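Local structure of mandelate racemase/muconate lactonizing enzyme (Jannaschia sp., 4J3Z) at residues I279-L284 and Q306-L311; Y133-H138 and A151-A156. The protein belongs to the mandelate racemase/muconate lactonizing branch of the enolase superfamily and is probably an isomerase or related enzyme whose substrate is not known. All coordinates share one frame; numbering follows the deposited sequence.

Contact 1 of 2, residues I279-L284 and Q306-L311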
loop_
_atom_site.group_PDB
_atom_site.type_symbol
_atom_site.label_atom_id
_atom_site.label_comp_id
_atom_site.label_asym_id
_atom_site.label_seq_id
_atom_site.Cartn_x
_atom_site.Cartn_y
_atom_site.Cartn_z
ATOM N N ILE D 279 -15.124 16.051 -5.806
ATOM C CA ILE D 279 -16.184 17.042 -5.651
ATOM C C ILE D 279 -17.193 16.516 -4.661
ATOM O O ILE D 279 -17.814 15.486 -4.902
ATOM C CB ILE D 279 -16.883 17.369 -6.988
ATOM C CG1 ILE D 279 -15.851 17.676 -8.075
ATOM C CG2 ILE D 279 -17.892 18.500 -6.809
ATOM C CD1 ILE D 279 -16.433 18.288 -9.329
ATOM N N LEU D 280 -17.334 17.220 -3.538
ATOM C CA LEU D 280 -18.273 16.829 -2.480
ATOM C C LEU D 280 -19.494 17.713 -2.529
ATOM O O LEU D 280 -19.385 18.926 -2.688
ATOM C CB LEU D 280 -17.636 16.939 -1.090
ATOM C CG LEU D 280 -16.312 16.205 -0.901
ATOM C CD1 LEU D 280 -15.809 16.442 0.509
ATOM C CD2 LEU D 280 -16.448 14.715 -1.205
ATOM N N GLN D 281 -20.657 17.090 -2.369
ATOM C CA GLN D 281 -21.924 17.789 -2.482
ATOM C C GLN D 281 -22.751 17.510 -1.245
ATOM O O GLN D 281 -23.632 16.663 -1.261
ATOM C CB GLN D 281 -22.671 17.341 -3.739
ATOM C CG GLN D 281 -21.778 17.125 -4.953
ATOM C CD GLN D 281 -22.480 16.357 -6.046
ATOM O OE1 GLN D 281 -23.045 15.289 -5.810
ATOM N NE2 GLN D 281 -22.455 16.897 -7.249
ATOM N N PRO D 282 -22.466 18.211 -0.147
ATOM C CA PRO D 282 -23.351 17.934 0.957
ATOM C C PRO D 282 -24.725 18.539 0.710
ATOM O O PRO D 282 -24.847 19.577 0.044
ATOM C CB PRO D 282 -22.658 18.614 2.145
ATOM C CG PRO D 282 -21.827 19.683 1.549
ATOM C CD PRO D 282 -21.416 19.189 0.192
ATOM N N ALA D 283 -25.753 17.867 1.215
ATOM C CA ALA D 283 -27.034 18.513 1.436
ATOM C C ALA D 283 -26.942 18.964 2.878
ATOM O O ALA D 283 -26.846 18.139 3.802
ATOM C CB ALA D 283 -28.176 17.538 1.232
ATOM N N LEU D 284 -26.909 20.277 3.072
ATOM C CA LEU D 284 -26.662 20.840 4.397
ATOM C C LEU D 284 -27.670 20.392 5.451
ATOM O O LEU D 284 -27.313 20.238 6.616
ATOM C CB LEU D 284 -26.558 22.366 4.330
ATOM C CG LEU D 284 -25.149 22.972 4.299
ATOM C CD1 LEU D 284 -24.133 22.110 3.559
ATOM C CD2 LEU D 284 -25.177 24.370 3.708
ATOM N N GLN D 306 -13.053 20.080 -4.204
ATOM C CA GLN D 306 -13.937 21.254 -4.259
ATOM C C GLN D 306 -15.319 20.971 -3.655
ATOM O O GLN D 306 -15.724 19.806 -3.521
ATOM C CB GLN D 306 -14.101 21.722 -5.712
ATOM C CG GLN D 306 -12.851 22.325 -6.332
ATOM C CD GLN D 306 -13.053 22.739 -7.784
ATOM O OE1 GLN D 306 -13.413 21.926 -8.631
ATOM N NE2 GLN D 306 -12.814 24.008 -8.074
ATOM N N LEU D 307 -16.047 22.041 -3.322
ATOM C CA LEU D 307 -17.385 21.938 -2.723
ATOM C C LEU D 307 -18.512 22.382 -3.653
ATOM O O LEU D 307 -18.434 23.448 -4.281
ATOM C CB LEU D 307 -17.460 22.757 -1.443
ATOM C CG LEU D 307 -18.770 22.632 -0.668
ATOM C CD1 LEU D 307 -18.623 21.586 0.432
ATOM C CD2 LEU D 307 -19.182 23.985 -0.101
ATOM N N ALA D 308 -19.569 21.571 -3.715
ATOM C CA ALA D 308 -20.718 21.856 -4.575
ATOM C C ALA D 308 -22.037 21.606 -3.842
ATOM O O ALA D 308 -22.696 20.583 -4.079
ATOM C CB ALA D 308 -20.643 21.015 -5.847
ATOM N N PRO D 309 -22.444 22.546 -2.964
ATOM C CA PRO D 309 -23.591 22.268 -2.093
ATOM C C PRO D 309 -24.814 21.815 -2.876
ATOM O O PRO D 309 -25.250 22.498 -3.814
ATOM C CB PRO D 309 -23.852 23.604 -1.386
ATOM C CG PRO D 309 -22.606 24.394 -1.545
ATOM C CD PRO D 309 -21.938 23.917 -2.800
ATOM N N HIS D 310 -25.328 20.648 -2.488
ATOM C CA HIS D 310 -26.509 20.019 -3.066
ATOM C C HIS D 310 -27.788 20.802 -2.772
ATOM O O HIS D 310 -27.882 21.478 -1.748
ATOM C CB HIS D 310 -26.618 18.610 -2.482
ATOM C CG HIS D 310 -27.865 17.877 -2.864
ATOM N ND1 HIS D 310 -29.005 17.898 -2.092
ATOM C CD2 HIS D 310 -28.140 17.087 -3.928
ATOM C CE1 HIS D 310 -29.934 17.156 -2.666
ATOM N NE2 HIS D 310 -29.433 16.648 -3.777
ATOM N N LEU D 311 -28.767 20.721 -3.679
ATOM C CA LEU D 311 -30.113 21.250 -3.418
ATOM C C LEU D 311 -31.220 20.507 -4.163
ATOM O O LEU D 311 -31.406 20.682 -5.380
ATOM C CB LEU D 311 -30.214 22.757 -3.689
ATOM C CG LEU D 311 -31.621 23.335 -3.406
ATOM C CD1 LEU D 311 -31.942 23.384 -1.909
ATOM C CD2 LEU D 311 -31.817 24.697 -4.054
HETATM O O HOH W 1 -27.594 21.712 0.895
#
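I279 lays its CG2 methyl against CB of A308, 3.8 Å away, on the face of this parallel strand pair that also carries Q306. With CG2 anti to the backbone N, this branch slants across to A308 just past the paired strand, while CG1 stays beside N. Two backbone bonds join the strands: L280 N reaches Q306 O at 3.0 Å and A308 N reaches L280 O at 2.8 Å. Beyond them the chains leave regular strand geometry but stay together. P282, whose ring nitrogen has no hydrogen to give, still accepts through its carbonyl: H310 N meets P282 O at 2.8 Å, 34° out of the carbonyl plane. L307, on the face it shares with L280, meets P282 CD with its CD1 at 3.7 Å, the two side chains crossing at about a right angle. CB of A283 approaches ND1 of H310 to 3.4 Å, obliquely to the ring, and a water farther on accepts from L284 N and donates to H310 O. These are neighbouring strands of the beta/alpha barrel of the enolase superfamily. The connection between them contains helix 290-302; strand 257-259 pairs with the far edge of 279-280, W233 of strand 233-235 packs on I279 and A308, and helix 266-274 covers L280 and P282 with F269.

Contact 2 of 2, residues Y133-H138 and A151-A156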
loop_
_atom_site.group_PDB
_atom_site.type_symbol
_atom_site.label_atom_id
_atom_site.label_comp_id
_atom_site.label_asym_id
_atom_site.label_seq_id
_atom_site.Cartn_x
_atom_site.Cartn_y
_atom_site.Cartn_z
ATOM N N TYR D 133 -34.886 21.318 -16.981
ATOM C CA TYR D 133 -36.326 21.174 -16.892
ATOM C C TYR D 133 -36.997 21.414 -18.253
ATOM O O TYR D 133 -36.394 22.029 -19.141
ATOM C CB TYR D 133 -36.860 22.166 -15.853
ATOM C CG TYR D 133 -36.261 21.997 -14.466
ATOM C CD1 TYR D 133 -36.454 20.819 -13.742
ATOM C CD2 TYR D 133 -35.505 23.017 -13.882
ATOM C CE1 TYR D 133 -35.916 20.664 -12.479
ATOM C CE2 TYR D 133 -34.957 22.870 -12.613
ATOM C CZ TYR D 133 -35.172 21.692 -11.919
ATOM O OH TYR D 133 -34.642 21.527 -10.664
ATOM N N PRO D 134 -38.239 20.911 -18.429
ATOM C CA PRO D 134 -39.044 21.151 -19.634
ATOM C C PRO D 134 -39.226 22.628 -19.989
ATOM O O PRO D 134 -39.650 23.441 -19.158
ATOM C CB PRO D 134 -40.397 20.534 -19.277
ATOM C CG PRO D 134 -40.054 19.431 -18.333
ATOM C CD PRO D 134 -38.883 19.927 -17.533
ATOM N N GLU D 135 -38.878 22.959 -21.225
ATOM C CA GLU D 135 -39.194 24.247 -21.818
ATOM C C GLU D 135 -40.725 24.272 -22.051
ATOM O O GLU D 135 -41.324 23.222 -22.288
ATOM C CB GLU D 135 -38.404 24.370 -23.122
ATOM C CG GLU D 135 -37.741 25.709 -23.415
ATOM C CD GLU D 135 -37.156 26.401 -22.198
ATOM O OE1 GLU D 135 -36.550 25.730 -21.336
ATOM O OE2 GLU D 135 -37.295 27.642 -22.116
ATOM N N PRO D 136 -41.367 25.458 -21.971
ATOM C CA PRO D 136 -42.846 25.464 -21.966
ATOM C C PRO D 136 -43.505 24.718 -23.135
ATOM O O PRO D 136 -44.651 24.266 -23.013
ATOM C CB PRO D 136 -43.184 26.951 -22.017
ATOM C CG PRO D 136 -42.012 27.608 -21.345
ATOM C CD PRO D 136 -40.820 26.823 -21.832
ATOM N N HIS D 137 -42.765 24.568 -24.234
ATOM C CA HIS D 137 -43.268 23.982 -25.464
ATOM C C HIS D 137 -42.907 22.501 -25.601
ATOM O O HIS D 137 -43.059 21.908 -26.674
ATOM C CB HIS D 137 -42.709 24.763 -26.651
ATOM C CG HIS D 137 -41.267 24.485 -26.929
ATOM N ND1 HIS D 137 -40.249 24.936 -26.112
ATOM C CD2 HIS D 137 -40.671 23.794 -27.927
ATOM C CE1 HIS D 137 -39.089 24.534 -26.598
ATOM N NE2 HIS D 137 -39.316 23.838 -27.698
ATOM N N HIS D 138 -42.416 21.912 -24.512
ATOM C CA HIS D 138 -42.003 20.518 -24.508
ATOM C C HIS D 138 -43.093 19.628 -23.927
ATOM O O HIS D 138 -43.753 20.001 -22.952
ATOM C CB HIS D 138 -40.717 20.333 -23.695
ATOM C CG HIS D 138 -39.468 20.746 -24.413
ATOM N ND1 HIS D 138 -38.434 21.403 -23.783
ATOM C CD2 HIS D 138 -39.075 20.577 -25.699
ATOM C CE1 HIS D 138 -37.461 21.626 -24.648
ATOM N NE2 HIS D 138 -37.826 21.136 -25.818
ATOM N N ALA D 151 -31.297 19.415 -25.240
ATOM C CA ALA D 151 -30.464 20.414 -25.924
ATOM C C ALA D 151 -31.141 21.788 -26.002
ATOM O O ALA D 151 -30.526 22.803 -25.670
ATOM C CB ALA D 151 -30.066 19.935 -27.319
ATOM N N GLU D 152 -32.397 21.820 -26.434
ATOM C CA GLU D 152 -33.171 23.066 -26.469
ATOM C C GLU D 152 -33.265 23.713 -25.091
ATOM O O GLU D 152 -33.002 24.916 -24.943
ATOM C CB GLU D 152 -34.576 22.826 -27.026
ATOM C CG GLU D 152 -34.619 22.421 -28.497
ATOM C CD GLU D 152 -36.036 22.209 -29.013
ATOM O OE1 GLU D 152 -36.997 22.423 -28.242
ATOM O OE2 GLU D 152 -36.194 21.850 -30.197
ATOM N N SER D 153 -33.635 22.913 -24.089
ATOM C CA SER D 153 -33.701 23.378 -22.700
ATOM C C SER D 153 -32.327 23.794 -22.155
ATOM O O SER D 153 -32.243 24.677 -21.293
ATOM C CB SER D 153 -34.324 22.303 -21.800
ATOM O OG SER D 153 -34.063 22.545 -20.417
ATOM N N ALA D 154 -31.263 23.154 -22.646
ATOM C CA ALA D 154 -29.899 23.547 -22.280
ATOM C C ALA D 154 -29.528 24.883 -22.904
ATOM O O ALA D 154 -28.996 25.752 -22.213
ATOM C CB ALA D 154 -28.894 22.473 -22.663
ATOM N N ALA D 155 -29.809 25.040 -24.202
ATOM C CA ALA D 155 -29.629 26.326 -24.898
ATOM C C ALA D 155 -30.319 27.491 -24.176
ATOM O O ALA D 155 -29.729 28.560 -24.030
ATOM C CB ALA D 155 -30.100 26.236 -26.351
ATOM N N ALA D 156 -31.549 27.272 -23.707
ATOM C CA ALA D 156 -32.303 28.294 -22.966
ATOM C C ALA D 156 -31.587 28.734 -21.684
ATOM O O ALA D 156 -31.565 29.917 -21.347
ATOM C CB ALA D 156 -33.711 27.810 -22.656
#
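S153, E152 and E135 carry most of this surface contact, in which a type I beta turn, E135 to H138, leans on helix 147-159 of the barrel domain. E152 stretches out from the helix, extended beyond CG, and brings OE1 to the NE2 edges of two imidazoles that partly overlap each other, offset toward the rim. H137 NE2 donates to E152 OE1 at 2.8 Å from the syn side, and H138 NE2 donates to the same E152 OE1 at 2.9 Å from above the carboxylate plane; the donors come from opposite faces of that plane. H138 is held at its other nitrogen too: its ND1 accepts from E135 N at 3.0 Å, which adds a second link to the H138 N to E135 O bond that closes the turn, and with the NE2 bond fixes the ring's rotation. A leucine in place of H138 would probably leave E135 N without this acceptor and E152 OE1 with H137 alone, setting the carboxylate freer to turn. E135, its chain bent at chi2 (38°), sets its carboxylate against the helix, OE2 lying 3.6 Å from A156 CB, while OE1 makes a salt bridge with R157, the residue after A156. S153 faces the start of the loop; with OG anti to the backbone N (chi1 163°), its hydroxyl donates to Y133 O at 2.7 Å, 19° out of the carbonyl plane.

How the contacts relate
Contact 2 comes first along the chain and contact 1 later, both in the barrel part of the fold. Their centres lie 25 Å apart and their nearest atoms about 6 Å apart, without touching. The centre of contact 1 is about 6 Å from the centre of the chain, that of contact 2 about 23 Å. The 133-138 loop leaves the C-terminal end of strand 125-131, as 281-284 and 308-311 leave the ends of 279-280 and 306-307, so both contacts are at the end of the barrel where the superfamily's active site lies. Buried H310 is thus probably near that site, whereas the join of E135 to helix 147-159 lies at the outer surface.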